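Local coordinates for beta-N-acetylhexosaminidase (PDB 5BZA), which probably hydrolyses terminal non-reducing N-acetyl-D-hexosamine residues from N-acetyl-beta-D-hexosaminides, as a member of glycoside hydrolase family 3, at residues G344-L349 with K379-I384; V348-S353 with E398-F403; K239-S244 with G269-L274. All blocks are in the same frame, centred on the assembly; numbering follows the deposited sequence.

In the fold
Following the chain from the N terminus, interaction 3 comes first. In the N-terminal TIM-barrel domain, residues 239-244 meet 269-274 after a loop containing helix 258-268, and so join strands 241-243 and 273-275, the two edges of the eight-stranded sheet. Interactions 1 and 2 follow in the C-terminal domain and share V348 and L349. Both open from strand 347-352, which lies between strands 380-386 (interaction 1) and 399-404 (interaction 2). Their loops overlap through helix 364-377, that of interaction 2 running on past strand 380-386. E346 and E398 tie these two contacts to one cadmium ion. Interaction 3 stands apart, its centre about 47 Å from that of interaction 1.

Interaction 1. Residues G344-L349 with K379-I384. With CD (cadmium ion), chain T.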
loop_
_atom_site.group_PDB
_atom_site.type_symbol
_atom_site.label_atom_id
_atom_site.label_comp_id
_atom_site.label_asym_id
_atom_site.label_seq_id
_atom_site.Cartn_x
_atom_site.Cartn_y
_atom_site.Cartn_z
ATOM N N GLY B 344 5.875 -11.854 -34.228
ATOM C CA GLY B 344 4.999 -10.828 -34.775
ATOM C C GLY B 344 3.613 -11.331 -35.152
ATOM O O GLY B 344 2.845 -10.582 -35.724
ATOM N N ARG B 345 3.274 -12.587 -34.859
ATOM C CA ARG B 345 1.955 -13.121 -35.245
ATOM C C ARG B 345 0.896 -12.808 -34.220
ATOM O O ARG B 345 1.230 -12.376 -33.124
ATOM C CB ARG B 345 1.989 -14.647 -35.411
ATOM C CG ARG B 345 2.966 -15.178 -36.430
ATOM C CD ARG B 345 2.921 -16.719 -36.383
ATOM N NE ARG B 345 3.818 -17.362 -37.352
ATOM C CZ ARG B 345 3.929 -18.687 -37.508
ATOM N NH1 ARG B 345 3.182 -19.510 -36.780
ATOM N NH2 ARG B 345 4.778 -19.181 -38.401
ATOM N N GLU B 346 -0.361 -13.149 -34.506
ATOM C CA GLU B 346 -1.422 -12.835 -33.560
ATOM C C GLU B 346 -1.477 -14.019 -32.584
ATOM O O GLU B 346 -1.297 -15.177 -32.982
ATOM C CB GLU B 346 -2.779 -12.663 -34.255
ATOM C CG GLU B 346 -2.791 -11.721 -35.481
ATOM C CD GLU B 346 -4.018 -11.994 -36.370
ATOM O OE1 GLU B 346 -3.844 -12.396 -37.549
ATOM O OE2 GLU B 346 -5.167 -11.942 -35.839
ATOM N N VAL B 347 -1.742 -13.743 -31.312
ATOM C CA VAL B 347 -1.530 -14.754 -30.297
ATOM C C VAL B 347 -2.872 -15.173 -29.749
ATOM O O VAL B 347 -3.761 -14.353 -29.554
ATOM C CB VAL B 347 -0.584 -14.265 -29.129
ATOM C CG1 VAL B 347 -0.516 -15.267 -28.009
ATOM C CG2 VAL B 347 0.838 -14.018 -29.644
ATOM N N VAL B 348 -3.003 -16.475 -29.506
ATOM C CA VAL B 348 -4.160 -17.003 -28.850
ATOM C C VAL B 348 -3.700 -17.293 -27.425
ATOM O O VAL B 348 -2.673 -17.974 -27.231
ATOM C CB VAL B 348 -4.674 -18.276 -29.559
ATOM C CG1 VAL B 348 -5.760 -18.917 -28.729
ATOM C CG2 VAL B 348 -5.241 -17.907 -30.913
ATOM N N LEU B 349 -4.474 -16.857 -26.434
ATOM C CA LEU B 349 -4.033 -16.973 -25.048
ATOM C C LEU B 349 -4.873 -17.991 -24.318
ATOM O O LEU B 349 -6.107 -17.858 -24.223
ATOM C CB LEU B 349 -4.153 -15.645 -24.302
ATOM C CG LEU B 349 -3.318 -14.419 -24.704
ATOM C CD1 LEU B 349 -3.655 -13.244 -23.788
ATOM C CD2 LEU B 349 -1.813 -14.728 -24.677
ATOM N N LYS B 379 0.116 -8.748 -30.465
ATOM C CA LYS B 379 -1.254 -8.708 -30.971
ATOM C C LYS B 379 -1.958 -9.975 -30.458
ATOM O O LYS B 379 -1.415 -11.094 -30.498
ATOM C CB LYS B 379 -1.302 -8.650 -32.498
ATOM C CG LYS B 379 -0.251 -7.797 -33.115
ATOM C CD LYS B 379 -0.440 -7.718 -34.624
ATOM C CE LYS B 379 0.553 -8.658 -35.261
ATOM N NZ LYS B 379 0.446 -8.717 -36.735
ATOM N N VAL B 380 -3.159 -9.785 -29.937
ATOM C CA VAL B 380 -3.904 -10.880 -29.355
ATOM C C VAL B 380 -5.180 -11.138 -30.153
ATOM O O VAL B 380 -6.035 -10.246 -30.260
ATOM C CB VAL B 380 -4.239 -10.573 -27.903
ATOM C CG1 VAL B 380 -5.186 -11.609 -27.326
ATOM C CG2 VAL B 380 -2.936 -10.454 -27.081
ATOM N N ARG B 381 -5.306 -12.339 -30.720
ATOM C CA ARG B 381 -6.510 -12.734 -31.464
ATOM C C ARG B 381 -7.621 -13.241 -30.568
ATOM O O ARG B 381 -8.786 -12.918 -30.799
ATOM C CB ARG B 381 -6.241 -13.821 -32.513
ATOM C CG ARG B 381 -7.506 -14.032 -33.382
ATOM C CD ARG B 381 -7.323 -14.990 -34.534
ATOM N NE ARG B 381 -6.364 -14.507 -35.519
ATOM C CZ ARG B 381 -6.043 -15.187 -36.610
ATOM N NH1 ARG B 381 -6.631 -16.350 -36.853
ATOM N NH2 ARG B 381 -5.152 -14.712 -37.463
ATOM N N ASP B 382 -7.289 -14.025 -29.540
ATOM C CA ASP B 382 -8.354 -14.493 -28.651
ATOM C C ASP B 382 -7.867 -14.797 -27.252
ATOM O O ASP B 382 -6.681 -14.990 -27.033
ATOM C CB ASP B 382 -9.001 -15.751 -29.250
ATOM C CG ASP B 382 -10.421 -15.988 -28.743
ATOM O OD1 ASP B 382 -10.760 -15.525 -27.617
ATOM O OD2 ASP B 382 -11.210 -16.626 -29.484
ATOM N N VAL B 383 -8.795 -14.827 -26.300
ATOM C CA VAL B 383 -8.450 -15.192 -24.932
ATOM C C VAL B 383 -9.394 -16.303 -24.497
ATOM O O VAL B 383 -10.612 -16.094 -24.419
ATOM C CB VAL B 383 -8.571 -14.008 -23.954
ATOM C CG1 VAL B 383 -8.330 -14.485 -22.537
ATOM C CG2 VAL B 383 -7.585 -12.932 -24.312
ATOM N N ILE B 384 -8.815 -17.471 -24.215
ATOM C CA ILE B 384 -9.565 -18.667 -23.811
ATOM C C ILE B 384 -9.179 -19.060 -22.415
ATOM O O ILE B 384 -7.999 -19.248 -22.094
ATOM C CB ILE B 384 -9.334 -19.867 -24.765
ATOM C CG1 ILE B 384 -9.747 -19.521 -26.204
ATOM C CG2 ILE B 384 -10.102 -21.137 -24.283
ATOM C CD1 ILE B 384 -9.210 -20.519 -27.208
HETATM CD CD CD T . -1.926 -12.571 -38.637
HETATM O O HOH W 1 2.188 -10.092 -32.117
HETATM O O HOH W 2 0.333 -12.707 -39.558
#
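A beta bulge at R381 interrupts the pairing of two parallel strands and sends an arginine across to a glutamate bound to cadmium. V347 pairs with V380, but V348 pairs with D382, so R381 is the extra residue; its near-helical backbone (psi -40°) turns its side chain toward segment 344-349. CG lies anti to the backbone N and the chain bends only at chi3, which swings the guanidinium across to the E346 carboxylate. A salt bridge forms: R381 NE donates to E346 OE2 at 2.8 Å, and NH2 to OE1, although the position of NH2 is less certain. The carboxylate meets the edge of the guanidinium, but the two planes are 51° apart and NE comes from above the carboxylate plane. E346 OE1 also holds the cadmium ion at 2.2 Å. OE1 is thus shared between the metal and NH2 while OE2 is left to NE; glutamate suits this place with two oxygens to divide, and the cation would probably stabilise its charge. E398 and a water complete the site, and the E398 backbone O receives NH1 of R345.

The backbone ladder continues on both sides of the bulge. V347 N donates to K379 O at 2.8 Å, and V347 O accepts R381 N. Beyond it, L349 N donates to D382 O at 3.0 Å, and I384 N meets L349 O at 2.7 Å, almost straight (171°). Water 1 bridges R345 O and K379 N. On the face bearing V347 and L349, L349 CD1 touches V383 CG2 at 4.0 Å and V380 CG1, branched aliphatic side chains that pack beneath helix 364-377. Two parallel strands joined through that helix form a beta-alpha-beta unit, with bulged strand 380-386 at one edge of the C-terminal domain's mixed sheet.

Interaction 2. Residues V348-S353 with E398-F403; sequences VLLVPS and ELIFDF. With CD (cadmium ion), chain T.
V348 and L350 turn both their N-H and C=O groups to strand 399-403, making four backbone bonds. V348 N donates to L399 O at 2.8 Å, V348 O takes F401 N in a nearly straight bond (175°), L350 N donates to F401 O, and L350 O accepts F403 N at 3.0 Å. On one face, L349 CD2 lies 3.7 Å from F401 CD2, alongside that side chain. The same methyl meets the edge of the F403 ring. On the other, L350 CD1 crosses obliquely to I400 CG2 at 4.0 Å. This is regular parallel pairing inside the C-terminal domain's mixed sheet: L349, F401 and F403 give it an aromatic-rich face, and V348, I400 and L350 an aliphatic one that also holds D402. The ladder stops at P352, which has no N-H to offer: its CD rests 3.2 Å from F403 O, and that oxygen is bonded instead by the Y386 hydroxyl. Further out, F428 stacks on F403, F378 meets F401 edge-to-face, and H417 ND1 satisfies OD2 of the buried D402. At the other end, the extended E398 side chain binds cadmium through both carboxylate oxygens, each at 2.7 Å, and water 2 is a further ligand.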
loop_
_atom_site.group_PDB
_atom_site.type_symbol
_atom_site.label_atom_id
_atom_site.label_comp_id
_atom_site.label_asym_id
_atom_site.label_seq_id
_atom_site.Cartn_x
_atom_site.Cartn_y
_atom_site.Cartn_z
ATOM N N VAL B 348 -3.003 -16.475 -29.506
ATOM C CA VAL B 348 -4.160 -17.003 -28.850
ATOM C C VAL B 348 -3.700 -17.293 -27.425
ATOM O O VAL B 348 -2.673 -17.974 -27.231
ATOM C CB VAL B 348 -4.674 -18.276 -29.559
ATOM C CG1 VAL B 348 -5.760 -18.917 -28.729
ATOM C CG2 VAL B 348 -5.241 -17.907 -30.913
ATOM N N LEU B 349 -4.474 -16.857 -26.434
ATOM C CA LEU B 349 -4.033 -16.973 -25.048
ATOM C C LEU B 349 -4.873 -17.991 -24.318
ATOM O O LEU B 349 -6.107 -17.858 -24.223
ATOM C CB LEU B 349 -4.153 -15.645 -24.302
ATOM C CG LEU B 349 -3.318 -14.419 -24.704
ATOM C CD1 LEU B 349 -3.655 -13.244 -23.788
ATOM C CD2 LEU B 349 -1.813 -14.728 -24.677
ATOM N N LEU B 350 -4.194 -18.972 -23.736
ATOM C CA LEU B 350 -4.878 -19.982 -22.964
ATOM C C LEU B 350 -4.536 -19.684 -21.535
ATOM O O LEU B 350 -3.365 -19.773 -21.130
ATOM C CB LEU B 350 -4.428 -21.403 -23.355
ATOM C CG LEU B 350 -4.833 -21.876 -24.750
ATOM C CD1 LEU B 350 -4.353 -23.307 -25.069
ATOM C CD2 LEU B 350 -6.343 -21.789 -24.860
ATOM N N VAL B 351 -5.548 -19.315 -20.766
ATOM C CA VAL B 351 -5.284 -18.808 -19.432
ATOM C C VAL B 351 -6.113 -19.573 -18.424
ATOM O O VAL B 351 -7.313 -19.708 -18.631
ATOM C CB VAL B 351 -5.606 -17.281 -19.331
ATOM C CG1 VAL B 351 -5.481 -16.804 -17.891
ATOM C CG2 VAL B 351 -4.699 -16.468 -20.283
ATOM N N PRO B 352 -5.481 -20.082 -17.336
ATOM C CA PRO B 352 -6.194 -20.775 -16.245
ATOM C C PRO B 352 -7.448 -20.007 -15.850
ATOM O O PRO B 352 -7.396 -18.789 -15.742
ATOM C CB PRO B 352 -5.176 -20.795 -15.103
ATOM C CG PRO B 352 -3.854 -20.838 -15.817
ATOM C CD PRO B 352 -4.026 -20.061 -17.107
ATOM N N SER B 353 -8.537 -20.736 -15.635
ATOM C CA SER B 353 -9.868 -20.175 -15.406
ATOM C C SER B 353 -10.097 -19.361 -14.151
ATOM O O SER B 353 -11.082 -18.618 -14.109
ATOM C CB SER B 353 -10.901 -21.299 -15.404
ATOM O OG SER B 353 -12.188 -20.781 -15.131
ATOM N N GLU B 398 -2.016 -18.734 -34.988
ATOM C CA GLU B 398 -0.710 -18.509 -35.576
ATOM C C GLU B 398 0.355 -18.657 -34.501
ATOM O O GLU B 398 1.508 -19.019 -34.777
ATOM C CB GLU B 398 -0.665 -17.126 -36.194
ATOM C CG GLU B 398 -1.890 -16.860 -36.994
ATOM C CD GLU B 398 -1.942 -15.413 -37.436
ATOM O OE1 GLU B 398 -0.988 -14.661 -37.131
ATOM O OE2 GLU B 398 -2.940 -15.043 -38.068
ATOM N N LEU B 399 -0.044 -18.351 -33.268
ATOM C CA LEU B 399 0.837 -18.477 -32.114
ATOM C C LEU B 399 -0.027 -18.709 -30.931
ATOM O O LEU B 399 -1.045 -18.037 -30.763
ATOM C CB LEU B 399 1.705 -17.238 -31.916
ATOM C CG LEU B 399 2.894 -17.250 -30.934
ATOM C CD1 LEU B 399 3.881 -18.391 -31.208
ATOM C CD2 LEU B 399 3.629 -15.898 -31.029
ATOM N N ILE B 400 0.353 -19.709 -30.128
ATOM C CA ILE B 400 -0.445 -20.048 -28.973
ATOM C C ILE B 400 0.409 -19.939 -27.728
ATOM O O ILE B 400 1.524 -20.466 -27.691
ATOM C CB ILE B 400 -1.041 -21.449 -29.086
ATOM C CG1 ILE B 400 -1.799 -21.590 -30.406
ATOM C CG2 ILE B 400 -2.009 -21.675 -27.934
ATOM C CD1 ILE B 400 -2.403 -22.987 -30.669
ATOM N N PHE B 401 -0.114 -19.232 -26.721
ATOM C CA PHE B 401 0.560 -19.127 -25.433
ATOM C C PHE B 401 -0.231 -19.950 -24.455
ATOM O O PHE B 401 -1.340 -19.545 -24.074
ATOM C CB PHE B 401 0.635 -17.683 -24.902
ATOM C CG PHE B 401 1.591 -16.777 -25.644
ATOM C CD1 PHE B 401 2.403 -17.259 -26.653
ATOM C CD2 PHE B 401 1.738 -15.448 -25.252
ATOM C CE1 PHE B 401 3.287 -16.423 -27.324
ATOM C CE2 PHE B 401 2.647 -14.589 -25.905
ATOM C CZ PHE B 401 3.421 -15.078 -26.943
ATOM N N ASP B 402 0.325 -21.083 -24.017
ATOM C CA ASP B 402 -0.362 -21.889 -23.013
ATOM C C ASP B 402 0.231 -21.530 -21.643
ATOM O O ASP B 402 1.420 -21.744 -21.361
ATOM C CB ASP B 402 -0.243 -23.394 -23.343
ATOM C CG ASP B 402 -0.841 -24.318 -22.260
ATOM O OD1 ASP B 402 -1.642 -23.854 -21.402
ATOM O OD2 ASP B 402 -0.559 -25.558 -22.327
ATOM N N PHE B 403 -0.608 -20.951 -20.796
ATOM C CA PHE B 403 -0.157 -20.579 -19.461
ATOM C C PHE B 403 -0.463 -21.732 -18.533
ATOM O O PHE B 403 -1.577 -21.904 -18.008
ATOM C CB PHE B 403 -0.802 -19.271 -19.005
ATOM C CG PHE B 403 -0.276 -18.075 -19.742
ATOM C CD1 PHE B 403 0.904 -17.463 -19.337
ATOM C CD2 PHE B 403 -0.889 -17.634 -20.897
ATOM C CE1 PHE B 403 1.420 -16.387 -20.034
ATOM C CE2 PHE B 403 -0.369 -16.557 -21.601
ATOM C CZ PHE B 403 0.784 -15.938 -21.165
HETATM CD CD CD T . -1.926 -12.571 -38.637
HETATM O O HOH W 2 0.333 -12.707 -39.558
#

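Interaction 3. Residues K239-S244 with G269-L274; sequences KGLVLS and GGNMIL
G240, at the approach to the strand, carries a carbonyl O that lies 3.2 Å from N271 OD1; R233 reconciles these two acceptors by donating to both. L241 follows with CG anti to its backbone N, which lays CD1 against M272 CG at 3.5 Å and against N271 CB, while I308 and V309 of helix 299-314 pack on the leucine.

V242 is the polar centre of the contact. Its N-H points in plane at a lone pair of N271 OD1, 3.0 Å away, so the asparagine amide stands in for a backbone carbonyl; S305 OG holds the ND2 end and fixes the amide's rotation. V242 O is gripped twice, by N271 N and by M272 N, each at 2.9 Å, the latter nearly straight (169°). The chain has just left helix 258-268 through the Schellman motif at G269, whose positive phi suits glycine, and G270 leads into N271.

L243 makes the single beta bridge, with M272, and its CD1 lies beside M272 CB at 3.7 Å. Its own N-H and C=O serve strand 205-208 instead. S244 N then donates to M272 O at 3.0 Å. The S244 hydroxyl sits between backbone N and carbonyl carbon (chi1 77°), and from there OG accepts L274 N at 2.9 Å, a small side chain doing the work of a backbone carbonyl.

Because 241-243 and 273-275 are the outer strands of the eight-stranded sheet, this short seam, extended by side chains, closes the TIM barrel between its seventh and eighth strands, beside D245 of a cadmium site.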
loop_
_atom_site.group_PDB
_atom_site.type_symbol
_atom_site.label_atom_id
_atom_site.label_comp_id
_atom_site.label_asym_id
_atom_site.label_seq_id
_atom_site.Cartn_x
_atom_site.Cartn_y
_atom_site.Cartn_z
ATOM N N LYS B 239 15.480 30.664 -1.322
ATOM C CA LYS B 239 16.547 30.479 -2.296
ATOM C C LYS B 239 16.525 29.031 -2.802
ATOM O O LYS B 239 17.486 28.554 -3.435
ATOM C CB LYS B 239 17.920 30.850 -1.687
ATOM C CG LYS B 239 17.981 32.260 -1.038
ATOM C CD LYS B 239 17.388 33.322 -1.963
ATOM C CE LYS B 239 17.759 34.750 -1.550
ATOM N NZ LYS B 239 16.947 35.766 -2.301
ATOM N N GLY B 240 15.447 28.318 -2.487
ATOM C CA GLY B 240 15.377 26.924 -2.854
ATOM C C GLY B 240 14.788 26.713 -4.234
ATOM O O GLY B 240 14.776 27.607 -5.073
ATOM N N LEU B 241 14.280 25.502 -4.448
ATOM C CA LEU B 241 13.785 25.051 -5.735
ATOM C C LEU B 241 12.350 25.511 -5.982
ATOM O O LEU B 241 11.448 25.290 -5.138
ATOM C CB LEU B 241 13.894 23.510 -5.802
ATOM C CG LEU B 241 13.365 22.772 -7.035
ATOM C CD1 LEU B 241 14.148 23.176 -8.315
ATOM C CD2 LEU B 241 13.431 21.245 -6.835
ATOM N N VAL B 242 12.149 26.161 -7.132
ATOM C CA VAL B 242 10.834 26.634 -7.555
ATOM C C VAL B 242 10.387 25.940 -8.828
ATOM O O VAL B 242 11.087 25.976 -9.845
ATOM C CB VAL B 242 10.823 28.200 -7.832
ATOM C CG1 VAL B 242 9.503 28.656 -8.562
ATOM C CG2 VAL B 242 11.063 28.972 -6.572
ATOM N N LEU B 243 9.189 25.369 -8.789
ATOM C CA LEU B 243 8.595 24.664 -9.925
ATOM C C LEU B 243 7.359 25.320 -10.445
ATOM O O LEU B 243 6.560 25.808 -9.667
ATOM C CB LEU B 243 8.173 23.223 -9.550
ATOM C CG LEU B 243 9.057 22.002 -9.553
ATOM C CD1 LEU B 243 10.281 22.229 -8.704
ATOM C CD2 LEU B 243 8.196 20.924 -8.934
ATOM N N SER B 244 7.139 25.244 -11.751
ATOM C CA SER B 244 5.831 25.607 -12.262
ATOM C C SER B 244 4.795 24.569 -11.870
ATOM O O SER B 244 5.118 23.378 -11.637
ATOM C CB SER B 244 5.885 25.764 -13.785
ATOM O OG SER B 244 5.896 24.522 -14.477
ATOM N N GLY B 269 12.474 33.729 -12.392
ATOM C CA GLY B 269 13.180 33.221 -11.233
ATOM C C GLY B 269 12.802 31.789 -10.962
ATOM O O GLY B 269 13.217 31.230 -9.978
ATOM N N GLY B 270 12.028 31.190 -11.855
ATOM C CA GLY B 270 11.732 29.775 -11.735
ATOM C C GLY B 270 12.906 28.834 -12.026
ATOM O O GLY B 270 13.815 29.171 -12.787
ATOM N N ASN B 271 12.894 27.641 -11.429
ATOM C CA ASN B 271 13.955 26.676 -11.649
ATOM C C ASN B 271 13.535 25.466 -12.485
ATOM O O ASN B 271 14.228 25.082 -13.417
ATOM C CB ASN B 271 14.496 26.159 -10.329
ATOM C CG ASN B 271 14.998 27.247 -9.435
ATOM O OD1 ASN B 271 14.674 27.256 -8.235
ATOM N ND2 ASN B 271 15.833 28.145 -9.978
ATOM N N MET B 272 12.436 24.814 -12.128
ATOM C CA MET B 272 12.059 23.635 -12.884
ATOM C C MET B 272 10.718 23.781 -13.520
ATOM O O MET B 272 9.724 24.054 -12.848
ATOM C CB MET B 272 12.043 22.370 -12.009
ATOM C CG MET B 272 13.396 21.931 -11.534
ATOM S SD MET B 272 13.426 20.286 -10.763
ATOM C CE MET B 272 13.560 19.249 -12.223
ATOM N N ILE B 273 10.687 23.515 -14.816
ATOM C CA ILE B 273 9.432 23.499 -15.556
ATOM C C ILE B 273 8.730 22.137 -15.448
ATOM O O ILE B 273 9.296 21.131 -15.848
ATOM C CB ILE B 273 9.691 23.858 -16.999
ATOM C CG1 ILE B 273 10.203 25.307 -17.011
ATOM C CG2 ILE B 273 8.430 23.646 -17.798
ATOM C CD1 ILE B 273 10.782 25.795 -18.313
ATOM N N LEU B 274 7.515 22.117 -14.885
ATOM C CA LEU B 274 6.747 20.889 -14.762
ATOM C C LEU B 274 5.878 20.670 -16.018
ATOM O O LEU B 274 5.117 21.559 -16.420
ATOM C CB LEU B 274 5.896 20.927 -13.486
ATOM C CG LEU B 274 5.003 19.714 -13.188
ATOM C CD1 LEU B 274 5.875 18.513 -12.721
ATOM C CD2 LEU B 274 3.913 19.970 -12.176
#